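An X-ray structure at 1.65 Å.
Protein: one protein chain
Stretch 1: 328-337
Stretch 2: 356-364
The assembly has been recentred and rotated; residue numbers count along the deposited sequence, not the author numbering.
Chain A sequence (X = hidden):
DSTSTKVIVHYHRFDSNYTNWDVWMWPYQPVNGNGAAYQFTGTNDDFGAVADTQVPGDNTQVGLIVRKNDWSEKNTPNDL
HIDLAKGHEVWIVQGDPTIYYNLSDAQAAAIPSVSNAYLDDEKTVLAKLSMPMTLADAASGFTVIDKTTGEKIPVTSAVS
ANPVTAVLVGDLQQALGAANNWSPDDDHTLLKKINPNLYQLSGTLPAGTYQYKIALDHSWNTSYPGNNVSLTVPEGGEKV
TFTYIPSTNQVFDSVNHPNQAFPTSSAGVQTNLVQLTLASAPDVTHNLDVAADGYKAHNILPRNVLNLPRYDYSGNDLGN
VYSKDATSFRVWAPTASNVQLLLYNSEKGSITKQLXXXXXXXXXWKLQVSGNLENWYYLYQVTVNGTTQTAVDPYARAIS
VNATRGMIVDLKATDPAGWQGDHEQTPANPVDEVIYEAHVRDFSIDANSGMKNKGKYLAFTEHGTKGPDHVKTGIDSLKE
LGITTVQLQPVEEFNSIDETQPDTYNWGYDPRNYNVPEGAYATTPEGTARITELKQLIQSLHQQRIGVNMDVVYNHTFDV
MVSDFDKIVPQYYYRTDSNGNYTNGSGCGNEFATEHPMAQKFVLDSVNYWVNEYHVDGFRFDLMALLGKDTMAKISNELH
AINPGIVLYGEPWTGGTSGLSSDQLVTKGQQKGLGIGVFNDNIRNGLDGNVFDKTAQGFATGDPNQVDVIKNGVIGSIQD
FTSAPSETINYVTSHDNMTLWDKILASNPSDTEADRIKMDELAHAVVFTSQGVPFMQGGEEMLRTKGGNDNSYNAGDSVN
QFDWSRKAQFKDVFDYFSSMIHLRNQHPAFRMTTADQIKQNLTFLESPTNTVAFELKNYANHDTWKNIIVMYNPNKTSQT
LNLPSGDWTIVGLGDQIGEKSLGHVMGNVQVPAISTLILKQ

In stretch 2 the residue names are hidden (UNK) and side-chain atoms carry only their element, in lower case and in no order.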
ATOM      1  N   SER A 328     -20.036 -26.721  -0.455  1.00 15.56           N
ATOM      2  CA  SER A 328     -20.717 -25.699  -1.253  1.00 14.35           C
ATOM      3  C   SER A 328     -19.692 -24.768  -1.888  1.00 14.88           C
ATOM      4  O   SER A 328     -18.681 -24.423  -1.254  1.00 16.52           O
ATOM      5  CB  SER A 328     -21.668 -24.879  -0.386  1.00 18.22           C
ATOM      6  OG  SER A 328     -22.693 -25.714   0.136  1.00 23.05           O
ATOM      7  N   PHE A 329     -19.980 -24.361  -3.123  1.00 14.75           N
ATOM      8  CA  PHE A 329     -19.083 -23.527  -3.921  1.00 13.40           C
ATOM      9  C   PHE A 329     -19.849 -22.280  -4.314  1.00 14.23           C
ATOM     10  O   PHE A 329     -21.062 -22.334  -4.563  1.00 14.74           O
ATOM     11  CB  PHE A 329     -18.618 -24.259  -5.178  1.00 12.82           C
ATOM     12  CG  PHE A 329     -17.908 -25.564  -4.898  1.00 13.43           C
ATOM     13  CD1 PHE A 329     -18.628 -26.732  -4.625  1.00 13.80           C
ATOM     14  CD2 PHE A 329     -16.510 -25.622  -4.916  1.00 15.55           C
ATOM     15  CE1 PHE A 329     -17.964 -27.938  -4.375  1.00 15.59           C
ATOM     16  CE2 PHE A 329     -15.834 -26.825  -4.677  1.00 14.65           C
ATOM     17  CZ  PHE A 329     -16.569 -27.990  -4.401  1.00 13.04           C
ATOM     18  N   ARG A 330     -19.149 -21.148  -4.341  1.00 13.79           N
ATOM     19  CA  ARG A 330     -19.747 -19.899  -4.812  1.00 12.98           C
ATOM     20  C   ARG A 330     -18.681 -19.008  -5.411  1.00 15.54           C
ATOM     21  O   ARG A 330     -17.596 -18.850  -4.829  1.00 13.55           O
ATOM     22  CB  ARG A 330     -20.498 -19.149  -3.704  1.00 13.94           C
ATOM     23  CG  ARG A 330     -21.391 -18.016  -4.279  1.00 14.15           C
ATOM     24  CD  ARG A 330     -22.111 -17.213  -3.209  1.00 15.50           C
ATOM     25  NE  ARG A 330     -23.157 -17.974  -2.515  1.00 17.34           N
ATOM     26  CZ  ARG A 330     -24.445 -17.983  -2.863  1.00 19.94           C
ATOM     27  NH1 ARG A 330     -24.865 -17.288  -3.911  1.00 17.75           N
ATOM     28  NH2 ARG A 330     -25.315 -18.690  -2.157  1.00 20.32           N
ATOM     29  N   VAL A 331     -18.985 -18.465  -6.592  1.00 12.50           N
ATOM     30  CA  VAL A 331     -18.054 -17.597  -7.329  1.00 12.65           C
ATOM     31  C   VAL A 331     -18.818 -16.413  -7.924  1.00 15.56           C
ATOM     32  O   VAL A 331     -19.963 -16.569  -8.377  1.00 16.67           O
ATOM     33  CB  VAL A 331     -17.285 -18.384  -8.447  1.00 13.14           C
ATOM     34  CG1 VAL A 331     -18.253 -18.929  -9.529  1.00 15.06           C
ATOM     35  CG2 VAL A 331     -16.178 -17.526  -9.080  1.00 14.91           C
ATOM     36  N   TRP A 332     -18.194 -15.232  -7.907  1.00 15.09           N
ATOM     37  CA  TRP A 332     -18.787 -14.030  -8.492  1.00 15.32           C
ATOM     38  C   TRP A 332     -18.373 -13.899  -9.955  1.00 15.41           C
ATOM     39  O   TRP A 332     -17.193 -13.731 -10.260  1.00 14.62           O
ATOM     40  CB  TRP A 332     -18.355 -12.788  -7.694  1.00 16.89           C
ATOM     41  CG  TRP A 332     -19.086 -11.515  -8.084  1.00 15.41           C
ATOM     42  CD1 TRP A 332     -20.418 -11.240  -7.916  1.00 19.11           C
ATOM     43  CD2 TRP A 332     -18.506 -10.357  -8.690  1.00 14.25           C
ATOM     44  NE1 TRP A 332     -20.703  -9.969  -8.393  1.00 18.05           N
ATOM     45  CE2 TRP A 332     -19.545  -9.408  -8.867  1.00 17.30           C
ATOM     46  CE3 TRP A 332     -17.201 -10.020  -9.088  1.00 15.67           C
ATOM     47  CZ2 TRP A 332     -19.316  -8.144  -9.438  1.00 15.80           C
ATOM     48  CZ3 TRP A 332     -16.977  -8.772  -9.660  1.00 16.18           C
ATOM     49  CH2 TRP A 332     -18.032  -7.849  -9.830  1.00 16.64           C
ATOM     50  N   ALA A 333     -19.340 -14.008 -10.865  1.00 15.01           N
ATOM     51  CA  ALA A 333     -19.047 -13.931 -12.299  1.00 13.90           C
ATOM     52  C   ALA A 333     -20.243 -13.303 -13.026  1.00 16.65           C
ATOM     53  O   ALA A 333     -20.964 -13.991 -13.767  1.00 17.09           O
ATOM     54  CB  ALA A 333     -18.728 -15.307 -12.865  1.00 12.75           C
ATOM     55  N   PRO A 334     -20.438 -11.991 -12.816  1.00 16.94           N
ATOM     56  CA  PRO A 334     -21.665 -11.299 -13.229  1.00 17.67           C
ATOM     57  C   PRO A 334     -21.845 -11.159 -14.734  1.00 19.67           C
ATOM     58  O   PRO A 334     -22.960 -10.868 -15.189  1.00 19.97           O
ATOM     59  CB  PRO A 334     -21.530  -9.921 -12.571  1.00 19.64           C
ATOM     60  CG  PRO A 334     -20.066  -9.696 -12.477  1.00 17.94           C
ATOM     61  CD  PRO A 334     -19.500 -11.072 -12.137  1.00 19.60           C
ATOM     62  N   THR A 335     -20.779 -11.358 -15.502  1.00 18.86           N
ATOM     63  CA  THR A 335     -20.889 -11.262 -16.963  1.00 19.85           C
ATOM     64  C   THR A 335     -20.886 -12.625 -17.667  1.00 20.16           C
ATOM     65  O   THR A 335     -21.059 -12.707 -18.889  1.00 20.51           O
ATOM     66  CB  THR A 335     -19.779 -10.389 -17.551  1.00 19.52           C
ATOM     67  OG1 THR A 335     -18.521 -11.033 -17.342  1.00 18.48           O
ATOM     68  CG2 THR A 335     -19.780  -9.003 -16.908  1.00 17.29           C
ATOM     69  N   ALA A 336     -20.696 -13.701 -16.905  1.00 18.67           N
ATOM     70  CA  ALA A 336     -20.640 -15.037 -17.499  1.00 19.59           C
ATOM     71  C   ALA A 336     -22.009 -15.483 -18.025  1.00 19.29           C
ATOM     72  O   ALA A 336     -23.039 -15.173 -17.427  1.00 18.70           O
ATOM     73  CB  ALA A 336     -20.098 -16.060 -16.497  1.00 20.14           C
ATOM     74  N   SER A 337     -22.000 -16.199 -19.149  1.00 20.30           N
ATOM     75  CA  SER A 337     -23.219 -16.850 -19.657  1.00 22.18           C
ATOM     76  C   SER A 337     -23.389 -18.244 -19.046  1.00 23.64           C
ATOM     77  O   SER A 337     -24.510 -18.762 -18.949  1.00 22.78           O
ATOM     78  CB  SER A 337     -23.191 -16.940 -21.186  1.00 21.69           C
ATOM     79  OG  SER A 337     -22.104 -17.720 -21.656  1.00 25.37           O
ATOM     80  N   UNK A 356     -22.932 -28.425 -13.803  1.00 20.83           N
ATOM     81  CA  UNK A 356     -23.451 -27.084 -14.012  1.00 19.54           C
ATOM     82  C   UNK A 356     -23.672 -26.385 -12.661  1.00 19.61           C
ATOM     83  O   UNK A 356     -24.268 -26.957 -11.741  1.00 22.16           O
ATOM     84  c   UNK A 356     -24.066 -26.000 -16.946  1.00 24.75           C
ATOM     85  o   UNK A 356     -24.219 -24.901 -16.366  1.00 29.50           O
ATOM     86  c   UNK A 356     -24.615 -27.262 -16.300  1.00 24.97           C
ATOM     87  o   UNK A 356     -23.484 -26.119 -18.038  1.00 30.52           O
ATOM     88  c   UNK A 356     -24.772 -27.124 -14.802  1.00 23.05           C
ATOM     89  N   UNK A 357     -23.177 -25.158 -12.530  1.00 18.31           N
ATOM     90  CA  UNK A 357     -23.531 -24.341 -11.367  1.00 18.99           C
ATOM     91  C   UNK A 357     -24.804 -23.542 -11.665  1.00 21.04           C
ATOM     92  O   UNK A 357     -25.249 -23.479 -12.815  1.00 20.96           O
ATOM     93  c   UNK A 357     -20.254 -22.632  -8.456  1.00 16.62           C
ATOM     94  c   UNK A 357     -21.121 -24.246 -10.567  1.00 15.47           C
ATOM     95  c   UNK A 357     -22.366 -23.438 -10.938  1.00 16.33           C
ATOM     96  s   UNK A 357     -19.689 -23.247 -10.050  1.00 17.77           S
ATOM     97  N   UNK A 358     -25.377 -22.955 -10.620  1.00 20.82           N
ATOM     98  CA  UNK A 358     -26.661 -22.265 -10.697  1.00 23.16           C
ATOM     99  C   UNK A 358     -26.466 -20.772 -10.519  1.00 24.60           C
ATOM    100  O   UNK A 358     -25.828 -20.343  -9.560  1.00 21.45           O
ATOM    101  c   UNK A 358     -28.385 -24.714  -8.172  1.00 43.16           C
ATOM    102  c   UNK A 358     -27.611 -22.765  -9.604  1.00 25.49           C
ATOM    103  c   UNK A 358     -27.764 -24.274  -9.499  1.00 32.57           C
ATOM    104  n   UNK A 358     -28.026 -25.916  -7.728  1.00 44.64           N
ATOM    105  o   UNK A 358     -29.181 -23.986  -7.561  1.00 45.02           O
ATOM    106  N   UNK A 359     -27.024 -19.989 -11.440  1.00 23.28           N
ATOM    107  CA  UNK A 359     -27.104 -18.535 -11.267  1.00 24.96           C
ATOM    108  C   UNK A 359     -27.780 -18.199  -9.940  1.00 24.29           C
ATOM    109  O   UNK A 359     -28.868 -18.701  -9.640  1.00 24.20           O
ATOM    110  n   UNK A 359     -27.671 -15.910 -17.049  1.00 42.11           N
ATOM    111  c   UNK A 359     -26.925 -16.231 -15.801  1.00 42.63           C
ATOM    112  c   UNK A 359     -27.006 -17.322 -13.510  1.00 30.56           C
ATOM    113  c   UNK A 359     -27.829 -16.712 -14.660  1.00 36.47           C
ATOM    114  c   UNK A 359     -27.877 -17.888 -12.419  1.00 26.26           C
ATOM    115  N   UNK A 360     -27.125 -17.357  -9.145  1.00 20.23           N
ATOM    116  CA  UNK A 360     -27.614 -16.983  -7.823  1.00 20.60           C
ATOM    117  C   UNK A 360     -27.523 -15.458  -7.603  1.00 20.01           C
ATOM    118  O   UNK A 360     -27.444 -14.703  -8.569  1.00 20.67           O
ATOM    119  o   UNK A 360     -27.424 -17.586  -5.466  1.00 21.62           O
ATOM    120  c   UNK A 360     -26.845 -17.762  -6.747  1.00 18.87           C
ATOM    121  N   UNK A 361     -27.526 -15.024  -6.346  1.00 20.55           N
ATOM    122  CA  UNK A 361     -27.583 -13.594  -5.978  1.00 21.72           C
ATOM    123  C   UNK A 361     -26.463 -12.722  -6.564  1.00 19.28           C
ATOM    124  O   UNK A 361     -25.280 -13.059  -6.468  1.00 18.55           O
ATOM    125  c   UNK A 361     -27.531 -13.429  -4.455  1.00 22.71           C
ATOM    126  o   UNK A 361     -29.740 -14.370  -4.376  1.00 30.55           O
ATOM    127  o   UNK A 361     -28.608 -14.226  -2.497  1.00 36.36           O
ATOM    128  c   UNK A 361     -28.717 -14.055  -3.734  1.00 31.19           C
ATOM    129  N   UNK A 362     -26.842 -11.594  -7.152  1.00 19.05           N
ATOM    130  CA  UNK A 362     -25.892 -10.511  -7.426  1.00 19.18           C
ATOM    131  C   UNK A 362     -24.692 -10.943  -8.266  1.00 19.12           C
ATOM    132  O   UNK A 362     -23.543 -10.585  -7.970  1.00 20.41           O
ATOM    133  c   UNK A 362     -25.445  -9.854  -6.106  1.00 19.83           C
ATOM    134  n   UNK A 362     -27.558  -8.718  -5.730  1.00 21.44           N
ATOM    135  o   UNK A 362     -26.717  -9.975  -4.069  1.00 24.28           O
ATOM    136  c   UNK A 362     -26.627  -9.514  -5.205  1.00 20.15           C
ATOM    137  N   UNK A 363     -24.964 -11.713  -9.312  1.00 17.35           N
ATOM    138  CA  UNK A 363     -23.932 -12.102 -10.255  1.00 18.92           C
ATOM    139  C   UNK A 363     -23.123 -13.319  -9.846  1.00 18.41           C
ATOM    140  O   UNK A 363     -22.201 -13.713 -10.567  1.00 17.70           O
ATOM    141  N   UNK A 364     -23.481 -13.937  -8.721  1.00 17.07           N
ATOM    142  CA  UNK A 364     -22.787 -15.152  -8.297  1.00 17.41           C
ATOM    143  C   UNK A 364     -23.375 -16.418  -8.923  1.00 17.22           C
ATOM    144  O   UNK A 364     -24.528 -16.442  -9.368  1.00 18.47           O
ATOM    145  c   UNK A 364     -22.721 -15.319  -6.753  1.00 16.69           C
ATOM    146  c   UNK A 364     -22.140 -14.066  -6.086  1.00 17.06           C
ATOM    147  o   UNK A 364     -24.031 -15.593  -6.226  1.00 16.55           O
TER

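Position 356 carries three carbons in a row, the third bearing two oxygens, a carboxylate on a two-carbon stem; exposed, it lies out of reach of stretch 1. This is Glu-356.

At 357 the chain is unbranched, two carbons, a sulfur and a final carbon, and its CA-to-CB bond points toward stretch 1. The last carbon lies 4.0 Å from Phe-329 CB and 4.3 Å from Val-331 CG1. That thioether is Met-357, and the end of its side chain packs against the side chains of a strand whose backbone is too distant to pair here.

Position 358 has three carbons, the last holding one oxygen and one nitrogen; exposed, it touches nothing on stretch 1. The amide is that of Gln-358. At 359 four carbons in a row end in nitrogen, and the fourth carbon comes to 4.3 Å from Ala-336 O: Lys-359.

At 360 there is one carbon and one oxygen; the CA-to-CB bond points toward stretch 1, and the oxygen lies 3.0 Å from Arg-330 NH1. This is Ser-360, whose OG accepts a hydrogen bond from that nitrogen. Position 361 shows two carbons, the second with two oxygens, a carboxylate that takes little part in the contact, hence Asp-361. Its backbone O serves the turn by accepting a hydrogen bond from the backbone N of 364 at 3.0 Å.

Two carbons at 362, the second with one oxygen and one nitrogen, lead away at their end, while the backbone O receives a weak hydrogen bond from Trp-332 NE1 at 2.9 Å. This is Asn-362.

Position 363 has no side-chain atoms: Gly-363. A CB here would sit 2.7 Å from Pro-334 CB, a clash, and phi/psi of 84/3 would jam it against the preceding carbonyl, so both packing and backbone call for glycine.

At 364 one carbon carries an oxygen, 3.0 Å from Arg-330 NH1, and a carbon, 3.8 Å from Trp-332 CD1 at the ring edge. This is the beta-branched Thr-364; its OG1 accepts from Arg-330 NH1 and donates to Asp-361 O at 2.8 Å.

The contact is a short antiparallel meeting. Trp-332 and Thr-364 form a non-hydrogen-bonded pair, their side chains on the same face of the sheet; next to it Ala-333 N donates to Gly-363 O at 2.9 Å, and Thr-364 CA approaches Val-331 O at 3.2 Å in a CA-H...O contact. Arg-330 links two hydroxyls with one nitrogen, bracing the 360–364 turn. Gly-363 lacks a side chain where its CA is 3.8 Å from Pro-334 CA; Met-357 reaches across where its CA is 8.7 Å from Phe-329 CA.

Stretch 2 356-364: EMQKSDNGT
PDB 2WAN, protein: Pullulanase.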